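Local coordinates for DUF6844 domain-containing protein (Francisella tularensis subsp. tularensis, PDB 4QVR), which is of unknown function but belongs to the DUF6844 family and has a probable signal sequence, consistent with export from the cytoplasm, at residues A332-S337 / Q355-A360; R361-V365 / L419-L424; V101-Y105 / I254-V258. All coordinates share one frame; numbering follows the deposited sequence. Where two conformers were deposited one is given.

Contact 1 of 3, residues A332-S337 / Q355-A360; sequences AYGQGS and QAAIMA
Met359, a selenomethionine modelled here in one of two conformers, has its CG anti to its own carbonyl carbon (chi1 -57°), which sets CG 3.6 Å from Gln335 O; the bend at chi2 (-63°) then takes the rest of the chain away from the strand. Its CB faces Gly334, which stays in the extended strand with its CA turned toward the carbonyl of Ala356. Because glycine carries no side chain, the strand settles directly on the helix, Gly334 CA lying 3.3 Å from Ala356 O in a CA-H...O contact. Ala356 O still accepts the helical bond from Ala360 N, so the carbon donor is an addition to its normal pairing. Two further contacts of this kind run the other way: Ala360 CA is 3.4 Å from Tyr333 O, and Ala356 CA is 3.5 Å from Gln335 O. The axes of 332-337 and 355-360 pass within 5.5 Å at 143°, which is close for a helix on a sheet. Small side chains fit so narrow an interface. The methyl of Ala356 rests on the backbone of Gln335, with CB 3.6 Å from Gln335 C, and Ala332 CB meets Ala360 CB at 4.2 Å. Gly334 also pairs through its backbone with Val444 of strand 440-448. Weak CA-H...O and van der Waals contacts thus hold strand to helix, made possible by residues with little or no side chain.

Contact 2 of 3, residues R361-V365 / L419-L424; sequences RANLV and LDIVGL
Arg361 reaches from helix 349-370 to the backbone at Asp420 and Ile421, in the loop that leads into strand 424-433, an outermost strand of the four-stranded antiparallel sheet on which this helix packs. Its CG is anti to the backbone N (chi1 -172°), and the chain stays extended to NE, a length that lets it span the distance to the loop. The guanidinium meets the loop in two ways: Asp420 CA lies at its edge, in plane, 3.5 Å from NH2, while Ile421 CG1 sits 3.9 Å above one face, displaced toward the rim. These are packing contacts. The carboxylate of Asp420 is not in contact, with OD1 6.2 Å from Arg361 NH2, so any attraction between the opposite charges is probably modest and long-range. One turn further on, Leu364 points into the interface. Its CD1 touches Leu424 CD2 at 3.5 Å, the two leucines running past each other in opposite directions, and Trp448 of strand 440-448 lies against both. A branched aliphatic residue suits this place, since Leu364 also touches Ile330 and Ala332 of the sheet. Val365 completes the patch nearer the surface, where its compact side chain reaches Ile421 through one methyl. Ile368, on the following turn, touches Ile421 as well, and the valine's own contact is made by CG2, 4.4 Å from Ile421 CD1.

Contact 3 of 3, residues V101-Y105 / I254-V258; sequences VMENY and IKTFV
Tyr105 and Lys255 meet ring against chain: Lys255 CG stands 3.7 Å from the centroid of the Tyr105 ring, over the middle of its face, in a CH-pi contact. The lysine side chain crosses the tyrosine at about a right angle, and CB and CD flank CG above the same ring. On that face too, Phe257 presents an edge to Tyr105 in an offset edge-to-face pair, with centroids 5.9 Å apart and planes at 75°. Its CZ lies 4.0 Å from Tyr105 CB. The flexible side chain of Met102, a selenomethionine, fits its CG 3.6 Å from Phe257 CD2. In the modelled conformer, Val101 CG2 makes a CH-pi contact 4.2 Å from the Phe257 centroid, set toward the rim. A flat ring suits this place, giving Val101 a face and Tyr105 an edge at once.

What places these groups lies in the next shell. Tyr105 reaches down from the helix because its chi1 (-178°) turns the ring away from the backbone nitrogen; Leu111 touches it as well. Lysine offers methylenes to the ring and an ammonium to partners beyond it: a bend at chi2 (73°) helps carry NZ to Thr79 OG1, Asp80 O and Ser81 OG, three bonds that fix the chain's far end. Met102 also touches Val270 of strand 264-273 and Ile122 of strand 117-126. With 251-261 these form a three-stranded antiparallel sheet, and the 10.0 Å between helix and strand axes is the usual spacing for a helix packed on a sheet face.

In the fold
Contact 3 comes first along the chain and belongs to the three-stranded antiparallel sheet; contacts 1 and 2 follow in series and belong to the four-stranded one. Contacts 1 and 2 share helix 349-370, their centres about 12 Å apart, and they touch where Leu364 and Asn363 meet Ala332 and Tyr333. The same helix therefore lies on an inner strand with one part and meets the loop before strand 424-433 with the next. Contact 3 lies apart, its centre about 21 Å from that of contact 1 and 26 Å from that of contact 2. Helix 94-108 packs on the three-stranded sheet and helix 349-370 on the four-stranded one; helix 134-159, touching both contact 1 and contact 3, probably helps join the two.

Contact 1 of 3, residues A332-S337 / Q355-A360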
ATOM      1  N   ALA A 332      -5.739  -9.926  -5.338  1.00 45.04           N
ATOM      2  CA  ALA A 332      -5.704  -8.583  -5.869  1.00 45.13           C
ATOM      3  C   ALA A 332      -7.107  -8.246  -6.315  1.00 48.23           C
ATOM      4  O   ALA A 332      -7.716  -9.003  -7.091  1.00 47.77           O
ATOM      5  CB  ALA A 332      -4.776  -8.501  -7.049  1.00 46.29           C
ATOM      6  N   TYR A 333      -7.609  -7.116  -5.827  1.00 44.17           N
ATOM      7  CA  TYR A 333      -8.940  -6.635  -6.175  1.00 45.36           C
ATOM      8  C   TYR A 333      -8.902  -5.669  -7.321  1.00 46.05           C
ATOM      9  O   TYR A 333      -7.936  -4.948  -7.489  1.00 54.61           O
ATOM     10  CB  TYR A 333      -9.538  -5.908  -4.992  1.00 42.18           C
ATOM     11  CG  TYR A 333      -9.667  -6.763  -3.750  1.00 44.26           C
ATOM     12  CD1 TYR A 333     -10.672  -7.706  -3.643  1.00 46.77           C
ATOM     13  CD2 TYR A 333      -8.805  -6.597  -2.668  1.00 47.36           C
ATOM     14  CE1 TYR A 333     -10.808  -8.494  -2.495  1.00 49.60           C
ATOM     15  CE2 TYR A 333      -8.949  -7.354  -1.513  1.00 46.62           C
ATOM     16  CZ  TYR A 333      -9.948  -8.313  -1.439  1.00 47.87           C
ATOM     17  OH  TYR A 333     -10.093  -9.074  -0.305  1.00 53.90           O
ATOM     18  N   GLY A 334      -9.977  -5.610  -8.085  1.00 46.55           N
ATOM     19  CA  GLY A 334     -10.057  -4.700  -9.211  1.00 43.04           C
ATOM     20  C   GLY A 334     -11.487  -4.461  -9.581  1.00 42.78           C
ATOM     21  O   GLY A 334     -12.324  -5.316  -9.375  1.00 42.84           O
ATOM     22  N   GLN A 335     -11.774  -3.294 -10.136  1.00 43.97           N
ATOM     23  CA  GLN A 335     -13.126  -2.939 -10.533  1.00 46.13           C
ATOM     24  C   GLN A 335     -13.107  -2.290 -11.892  1.00 51.57           C
ATOM     25  O   GLN A 335     -12.084  -1.734 -12.284  1.00 53.63           O
ATOM     26  CB  GLN A 335     -13.756  -1.972  -9.521  1.00 45.11           C
ATOM     27  CG  GLN A 335     -13.803  -2.574  -8.139  1.00 46.36           C
ATOM     28  CD  GLN A 335     -14.410  -1.681  -7.081  1.00 45.20           C
ATOM     29  OE1 GLN A 335     -15.013  -0.657  -7.364  1.00 47.98           O
ATOM     30  NE2 GLN A 335     -14.263  -2.098  -5.843  1.00 45.01           N
ATOM     31  N   GLY A 336     -14.232  -2.382 -12.607  1.00 53.50           N
ATOM     32  CA  GLY A 336     -14.392  -1.757 -13.907  1.00 56.47           C
ATOM     33  C   GLY A 336     -15.854  -1.370 -14.057  1.00 62.89           C
ATOM     34  O   GLY A 336     -16.667  -1.693 -13.197  1.00 61.97           O
ATOM     35  N   SER A 337     -16.189  -0.661 -15.132  1.00 66.54           N
ATOM     36  CA  SER A 337     -17.565  -0.259 -15.386  1.00 73.66           C
ATOM     37  C   SER A 337     -17.767  -0.093 -16.879  1.00 81.19           C
ATOM     38  O   SER A 337     -16.791  -0.093 -17.633  1.00 83.42           O
ATOM     39  CB  SER A 337     -17.896   1.048 -14.672  1.00 72.93           C
ATOM     40  OG  SER A 337     -17.035   2.079 -15.106  1.00 73.86           O
ATOM     41  N   GLN A 355     -11.697  -5.020 -17.749  1.00 70.25           N
ATOM     42  CA  GLN A 355     -11.071  -3.811 -17.185  1.00 70.40           C
ATOM     43  C   GLN A 355     -10.851  -3.873 -15.697  1.00 67.31           C
ATOM     44  O   GLN A 355      -9.974  -3.177 -15.176  1.00 66.67           O
ATOM     45  CB  GLN A 355     -11.798  -2.526 -17.586  1.00 76.74           C
ATOM     46  CG  GLN A 355     -11.439  -2.131 -19.015  1.00 90.89           C
ATOM     47  CD  GLN A 355     -11.799  -0.705 -19.358  1.00104.23           C
ATOM     48  OE1 GLN A 355     -11.033  -0.010 -20.034  1.00114.70           O
ATOM     49  NE2 GLN A 355     -12.956  -0.250 -18.887  1.00111.78           N
ATOM     50  N   ALA A 356     -11.637  -4.701 -15.014  1.00 65.54           N
ATOM     51  CA  ALA A 356     -11.455  -4.915 -13.595  1.00 63.50           C
ATOM     52  C   ALA A 356     -10.153  -5.692 -13.388  1.00 62.50           C
ATOM     53  O   ALA A 356      -9.468  -5.502 -12.393  1.00 59.21           O
ATOM     54  CB  ALA A 356     -12.642  -5.662 -12.998  1.00 60.94           C
ATOM     55  N   ALA A 357      -9.814  -6.572 -14.325  1.00 68.57           N
ATOM     56  CA  ALA A 357      -8.553  -7.334 -14.249  1.00 69.90           C
ATOM     57  C   ALA A 357      -7.342  -6.437 -14.528  1.00 69.73           C
ATOM     58  O   ALA A 357      -6.248  -6.712 -14.074  1.00 75.48           O
ATOM     59  CB  ALA A 357      -8.572  -8.504 -15.210  1.00 72.33           C
ATOM     60  N   ILE A 358      -7.544  -5.365 -15.277  1.00 70.31           N
ATOM     61  CA  ILE A 358      -6.474  -4.417 -15.547  1.00 71.33           C
ATOM     62  C   ILE A 358      -6.037  -3.769 -14.244  1.00 66.69           C
ATOM     63  O   ILE A 358      -4.834  -3.638 -13.998  1.00 64.76           O
ATOM     64  CB  ILE A 358      -6.921  -3.287 -16.514  1.00 75.68           C
ATOM     65  CG1 ILE A 358      -7.216  -3.836 -17.918  1.00 82.82           C
ATOM     66  CG2 ILE A 358      -5.853  -2.205 -16.626  1.00 78.23           C
ATOM     67  CD1 ILE A 358      -7.771  -2.794 -18.885  1.00 83.29           C
HETATM   68  N   MSE A 359      -7.010  -3.359 -13.417  0.70 63.02           N
HETATM   69  CA  MSE A 359      -6.708  -2.694 -12.153  0.70 58.78           C
HETATM   70  C   MSE A 359      -6.117  -3.688 -11.186  0.70 53.52           C
HETATM   71  O   MSE A 359      -5.133  -3.382 -10.522  0.70 47.71           O
HETATM   72  CB  MSE A 359      -7.911  -1.968 -11.533  0.70 61.15           C
HETATM   73  CG  MSE A 359      -8.565  -0.909 -12.448  0.70 66.29           C
HETATM   74 SE   MSE A 359      -7.380   0.609 -12.918  0.70 73.35          SE
HETATM   75  CE  MSE A 359      -8.697   1.926 -13.546  0.70 74.42           C
ATOM     76  N   ALA A 360      -6.691  -4.885 -11.105  1.00 51.83           N
ATOM     77  CA  ALA A 360      -6.185  -5.907 -10.193  1.00 50.09           C
ATOM     78  C   ALA A 360      -4.726  -6.242 -10.499  1.00 55.20           C
ATOM     79  O   ALA A 360      -3.912  -6.423  -9.586  1.00 53.50           O
ATOM     80  CB  ALA A 360      -7.049  -7.154 -10.255  1.00 49.91           C
TER

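Contact 2 of 3, residues R361-V365 / L419-L424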
ATOM      1  N   ARG A 361      -4.396  -6.281 -11.785  1.00 58.79           N
ATOM      2  CA  ARG A 361      -3.055  -6.575 -12.220  1.00 62.68           C
ATOM      3  C   ARG A 361      -2.110  -5.439 -11.836  1.00 61.98           C
ATOM      4  O   ARG A 361      -1.011  -5.688 -11.345  1.00 62.23           O
ATOM      5  CB  ARG A 361      -3.029  -6.794 -13.728  1.00 73.40           C
ATOM      6  CG  ARG A 361      -1.694  -7.292 -14.244  1.00 80.88           C
ATOM      7  CD  ARG A 361      -1.645  -7.366 -15.759  1.00 86.15           C
ATOM      8  NE  ARG A 361      -0.330  -7.840 -16.175  1.00 90.83           N
ATOM      9  CZ  ARG A 361       0.764  -7.082 -16.233  1.00 91.19           C
ATOM     10  NH1 ARG A 361       0.725  -5.791 -15.904  1.00 90.77           N
ATOM     11  NH2 ARG A 361       1.909  -7.623 -16.609  1.00 93.27           N
ATOM     12  N   ALA A 362      -2.525  -4.196 -12.064  1.00 59.01           N
ATOM     13  CA  ALA A 362      -1.701  -3.061 -11.695  1.00 57.17           C
ATOM     14  C   ALA A 362      -1.404  -3.081 -10.178  1.00 53.21           C
ATOM     15  O   ALA A 362      -0.337  -2.651  -9.735  1.00 59.50           O
ATOM     16  CB  ALA A 362      -2.360  -1.757 -12.115  1.00 58.44           C
ATOM     17  N   ASN A 363      -2.338  -3.578  -9.377  1.00 50.66           N
ATOM     18  CA  ASN A 363      -2.117  -3.696  -7.939  1.00 43.51           C
ATOM     19  C   ASN A 363      -0.950  -4.662  -7.645  1.00 45.34           C
ATOM     20  O   ASN A 363      -0.123  -4.426  -6.752  1.00 43.59           O
ATOM     21  CB  ASN A 363      -3.392  -4.164  -7.239  1.00 45.40           C
ATOM     22  CG  ASN A 363      -4.423  -3.054  -7.061  1.00 43.30           C
ATOM     23  OD1 ASN A 363      -4.092  -1.882  -6.933  1.00 48.27           O
ATOM     24  ND2 ASN A 363      -5.662  -3.433  -6.992  1.00 44.08           N
ATOM     25  N   LEU A 364      -0.876  -5.757  -8.399  1.00 46.30           N
ATOM     26  CA  LEU A 364       0.216  -6.704  -8.242  1.00 49.20           C
ATOM     27  C   LEU A 364       1.540  -6.107  -8.721  1.00 50.28           C
ATOM     28  O   LEU A 364       2.565  -6.297  -8.083  1.00 53.71           O
ATOM     29  CB  LEU A 364      -0.078  -8.024  -8.963  1.00 52.60           C
ATOM     30  CG  LEU A 364      -1.213  -8.859  -8.340  1.00 53.48           C
ATOM     31  CD1 LEU A 364      -1.527 -10.043  -9.239  1.00 58.00           C
ATOM     32  CD2 LEU A 364      -0.868  -9.320  -6.923  1.00 48.77           C
ATOM     33  N   VAL A 365       1.519  -5.373  -9.824  1.00 50.56           N
ATOM     34  CA  VAL A 365       2.738  -4.735 -10.327  1.00 51.85           C
ATOM     35  C   VAL A 365       3.331  -3.796  -9.278  1.00 50.58           C
ATOM     36  O   VAL A 365       4.520  -3.827  -9.010  1.00 51.51           O
ATOM     37  CB  VAL A 365       2.469  -3.976 -11.638  1.00 57.43           C
ATOM     38  CG1 VAL A 365       3.658  -3.078 -12.011  1.00 59.44           C
ATOM     39  CG2 VAL A 365       2.144  -4.960 -12.772  1.00 59.42           C
ATOM     40  N   LEU A 419       6.978  -6.445 -15.869  1.00142.02           N
ATOM     41  CA  LEU A 419       7.441  -7.823 -15.740  1.00148.22           C
ATOM     42  C   LEU A 419       6.219  -8.738 -15.795  1.00143.03           C
ATOM     43  O   LEU A 419       5.708  -9.157 -14.759  1.00145.89           O
ATOM     44  CB  LEU A 419       8.238  -8.014 -14.437  1.00154.60           C
ATOM     45  CG  LEU A 419       7.615  -7.696 -13.060  1.00153.60           C
ATOM     46  CD1 LEU A 419       8.649  -7.988 -11.982  1.00153.18           C
ATOM     47  CD2 LEU A 419       7.112  -6.264 -12.919  1.00152.48           C
ATOM     48  N   ASP A 420       5.747  -9.034 -17.009  1.00137.93           N
ATOM     49  CA  ASP A 420       4.529  -9.847 -17.183  1.00133.79           C
ATOM     50  C   ASP A 420       4.317 -10.844 -16.035  1.00125.35           C
ATOM     51  O   ASP A 420       5.156 -11.714 -15.782  1.00125.43           O
ATOM     52  CB  ASP A 420       4.427 -10.496 -18.589  1.00138.71           C
ATOM     53  CG  ASP A 420       5.712 -11.176 -19.046  1.00144.43           C
ATOM     54  OD1 ASP A 420       6.667 -11.292 -18.250  1.00148.50           O
ATOM     55  OD2 ASP A 420       5.760 -11.587 -20.226  1.00143.60           O
ATOM     56  N   ILE A 421       3.192 -10.677 -15.338  1.00113.87           N
ATOM     57  CA  ILE A 421       2.832 -11.521 -14.204  1.00106.73           C
ATOM     58  C   ILE A 421       2.278 -12.820 -14.760  1.00101.82           C
ATOM     59  O   ILE A 421       1.368 -12.798 -15.583  1.00 99.17           O
ATOM     60  CB  ILE A 421       1.722 -10.888 -13.314  1.00105.55           C
ATOM     61  CG1 ILE A 421       1.987  -9.407 -12.974  1.00100.87           C
ATOM     62  CG2 ILE A 421       1.542 -11.706 -12.041  1.00105.14           C
ATOM     63  CD1 ILE A 421       3.226  -9.145 -12.146  1.00102.41           C
ATOM     64  N   VAL A 422       2.809 -13.947 -14.296  1.00100.98           N
ATOM     65  CA  VAL A 422       2.364 -15.257 -14.776  1.00103.03           C
ATOM     66  C   VAL A 422       1.434 -15.939 -13.785  1.00 99.40           C
ATOM     67  O   VAL A 422       1.545 -15.752 -12.575  1.00100.77           O
ATOM     68  CB  VAL A 422       3.567 -16.201 -15.044  1.00104.03           C
ATOM     69  CG1 VAL A 422       3.096 -17.582 -15.491  1.00107.53           C
ATOM     70  CG2 VAL A 422       4.494 -15.595 -16.088  1.00105.50           C
ATOM     71  N   GLY A 423       0.510 -16.728 -14.318  1.00100.21           N
ATOM     72  CA  GLY A 423      -0.399 -17.501 -13.502  1.00 97.92           C
ATOM     73  C   GLY A 423      -1.304 -16.661 -12.646  1.00 89.78           C
ATOM     74  O   GLY A 423      -1.127 -16.570 -11.438  1.00 89.58           O
ATOM     75  N   LEU A 424      -2.271 -16.034 -13.285  1.00 89.64           N
ATOM     76  CA  LEU A 424      -3.244 -15.231 -12.584  1.00 87.63           C
ATOM     77  C   LEU A 424      -4.593 -15.857 -12.767  1.00 86.81           C
ATOM     78  O   LEU A 424      -5.117 -15.855 -13.877  1.00 90.71           O
ATOM     79  CB  LEU A 424      -3.288 -13.823 -13.150  1.00 85.96           C
ATOM     80  CG  LEU A 424      -2.088 -12.947 -12.882  1.00 84.57           C
ATOM     81  CD1 LEU A 424      -2.340 -11.591 -13.521  1.00 84.37           C
ATOM     82  CD2 LEU A 424      -1.865 -12.817 -11.380  1.00 85.14           C
TER

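Contact 3 of 3, residues V101-Y105 / I254-V258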
ATOM      1  N   VAL A 101     -13.969   5.375  11.002  0.50 40.73           N
ATOM      2  CA  VAL A 101     -14.123   3.959  10.715  0.50 42.35           C
ATOM      3  C   VAL A 101     -12.784   3.209  10.774  0.50 41.98           C
ATOM      4  O   VAL A 101     -12.746   2.061  11.185  0.50 40.64           O
ATOM      5  CB  VAL A 101     -14.833   3.691   9.379  0.50 42.19           C
ATOM      6  CG1 VAL A 101     -16.208   4.343   9.373  0.50 43.91           C
ATOM      7  CG2 VAL A 101     -14.008   4.192   8.227  0.50 43.25           C
HETATM    8  N   MSE A 102     -11.687   3.846  10.388  1.00 35.86           N
HETATM    9  CA  MSE A 102     -10.399   3.150  10.472  1.00 38.47           C
HETATM   10  C   MSE A 102      -9.947   3.023  11.907  1.00 38.55           C
HETATM   11  O   MSE A 102      -9.479   1.967  12.271  1.00 37.60           O
HETATM   12  CB  MSE A 102      -9.320   3.723   9.582  1.00 38.60           C
HETATM   13  CG  MSE A 102      -9.738   3.557   8.130  1.00 38.89           C
HETATM   14 SE   MSE A 102      -8.281   4.319   7.066  1.00 41.46          SE
HETATM   15  CE  MSE A 102      -8.130   6.207   7.549  1.00 36.54           C
ATOM     16  N   GLU A 103     -10.050   4.081  12.710  1.00 40.33           N
ATOM     17  CA  GLU A 103      -9.671   4.022  14.142  1.00 46.59           C
ATOM     18  C   GLU A 103     -10.470   2.917  14.876  1.00 45.79           C
ATOM     19  O   GLU A 103      -9.922   2.154  15.638  1.00 45.73           O
ATOM     20  CB  GLU A 103      -9.954   5.348  14.859  1.00 53.58           C
ATOM     21  CG  GLU A 103      -9.175   6.575  14.395  1.00 68.20           C
ATOM     22  CD  GLU A 103      -7.730   6.631  14.860  1.00 83.41           C
ATOM     23  OE1 GLU A 103      -7.126   5.558  15.109  1.00 92.07           O
ATOM     24  OE2 GLU A 103      -7.193   7.770  14.952  1.00 98.77           O
ATOM     25  N   ASN A 104     -11.773   2.883  14.655  1.00 44.98           N
ATOM     26  CA  ASN A 104     -12.622   1.850  15.193  1.00 46.00           C
ATOM     27  C   ASN A 104     -12.222   0.457  14.759  1.00 47.04           C
ATOM     28  O   ASN A 104     -12.245  -0.500  15.553  1.00 46.17           O
ATOM     29  CB  ASN A 104     -14.045   2.105  14.786  1.00 50.50           C
ATOM     30  CG  ASN A 104     -14.689   3.199  15.609  1.00 61.33           C
ATOM     31  OD1 ASN A 104     -14.196   3.567  16.688  1.00 63.36           O
ATOM     32  ND2 ASN A 104     -15.824   3.697  15.135  1.00 65.19           N
ATOM     33  N   TYR A 105     -11.885   0.312  13.492  1.00 44.33           N
ATOM     34  CA  TYR A 105     -11.444  -0.992  12.999  1.00 42.86           C
ATOM     35  C   TYR A 105     -10.136  -1.429  13.702  1.00 40.76           C
ATOM     36  O   TYR A 105      -9.967  -2.583  14.102  1.00 38.73           O
ATOM     37  CB  TYR A 105     -11.272  -0.943  11.473  1.00 39.43           C
ATOM     38  CG  TYR A 105     -10.878  -2.260  10.880  1.00 41.41           C
ATOM     39  CD1 TYR A 105     -11.823  -3.253  10.625  1.00 42.34           C
ATOM     40  CD2 TYR A 105      -9.533  -2.537  10.580  1.00 41.53           C
ATOM     41  CE1 TYR A 105     -11.435  -4.488  10.087  1.00 43.31           C
ATOM     42  CE2 TYR A 105      -9.153  -3.758  10.061  1.00 41.52           C
ATOM     43  CZ  TYR A 105     -10.088  -4.727   9.821  1.00 41.43           C
ATOM     44  OH  TYR A 105      -9.651  -5.927   9.275  1.00 49.68           O
ATOM     45  N   ILE A 254      -4.502  -4.407   5.122  0.70 36.96           N
ATOM     46  CA  ILE A 254      -5.365  -5.451   5.665  0.70 38.92           C
ATOM     47  C   ILE A 254      -6.834  -5.150   5.555  0.70 36.97           C
ATOM     48  O   ILE A 254      -7.634  -6.076   5.597  0.70 37.57           O
ATOM     49  CB  ILE A 254      -4.987  -5.872   7.089  0.70 42.83           C
ATOM     50  CG1 ILE A 254      -5.020  -4.689   8.039  0.70 41.73           C
ATOM     51  CG2 ILE A 254      -3.605  -6.534   7.083  0.70 44.31           C
ATOM     52  CD1 ILE A 254      -4.809  -5.130   9.466  0.70 47.27           C
ATOM     53  N   LYS A 255      -7.173  -3.876   5.354  1.00 35.63           N
ATOM     54  CA  LYS A 255      -8.528  -3.458   5.209  1.00 35.26           C
ATOM     55  C   LYS A 255      -8.576  -2.116   4.491  1.00 34.22           C
ATOM     56  O   LYS A 255      -7.749  -1.238   4.743  1.00 34.15           O
ATOM     57  CB  LYS A 255      -9.107  -3.257   6.612  1.00 41.54           C
ATOM     58  CG  LYS A 255     -10.600  -2.929   6.669  1.00 41.29           C
ATOM     59  CD  LYS A 255     -11.416  -4.170   6.340  1.00 43.76           C
ATOM     60  CE  LYS A 255     -12.863  -3.820   6.071  1.00 46.41           C
ATOM     61  NZ  LYS A 255     -13.596  -5.002   5.586  1.00 51.56           N
ATOM     62  N   THR A 256      -9.523  -1.960   3.565  1.00 33.04           N
ATOM     63  CA  THR A 256      -9.721  -0.694   2.883  1.00 33.08           C
ATOM     64  C   THR A 256     -11.166  -0.326   3.055  1.00 33.72           C
ATOM     65  O   THR A 256     -11.981  -1.205   3.304  1.00 32.36           O
ATOM     66  CB  THR A 256      -9.404  -0.757   1.400  1.00 34.62           C
ATOM     67  OG1 THR A 256     -10.039  -1.908   0.826  1.00 35.27           O
ATOM     68  CG2 THR A 256      -7.914  -0.877   1.190  1.00 37.21           C
ATOM     69  N   PHE A 257     -11.465   0.967   2.901  1.00 32.14           N
ATOM     70  CA  PHE A 257     -12.809   1.525   3.033  1.00 34.18           C
ATOM     71  C   PHE A 257     -13.030   2.616   1.987  1.00 34.14           C
ATOM     72  O   PHE A 257     -12.090   3.333   1.633  1.00 31.39           O
ATOM     73  CB  PHE A 257     -12.985   2.228   4.387  1.00 37.13           C
ATOM     74  CG  PHE A 257     -12.834   1.328   5.572  1.00 39.05           C
ATOM     75  CD1 PHE A 257     -13.928   0.641   6.075  1.00 42.16           C
ATOM     76  CD2 PHE A 257     -11.621   1.206   6.209  1.00 39.19           C
ATOM     77  CE1 PHE A 257     -13.801  -0.185   7.174  1.00 40.79           C
ATOM     78  CE2 PHE A 257     -11.489   0.387   7.305  1.00 40.07           C
ATOM     79  CZ  PHE A 257     -12.578  -0.314   7.781  1.00 41.65           C
ATOM     80  N   VAL A 258     -14.260   2.755   1.510  1.00 33.96           N
ATOM     81  CA  VAL A 258     -14.558   3.776   0.505  1.00 36.61           C
ATOM     82  C   VAL A 258     -15.709   4.656   0.944  1.00 37.49           C
ATOM     83  O   VAL A 258     -16.660   4.181   1.545  1.00 36.82           O
ATOM     84  CB  VAL A 258     -14.888   3.170  -0.877  1.00 39.53           C
ATOM     85  CG1 VAL A 258     -16.111   2.271  -0.826  1.00 41.51           C
ATOM     86  CG2 VAL A 258     -15.101   4.273  -1.902  1.00 43.79           C
TER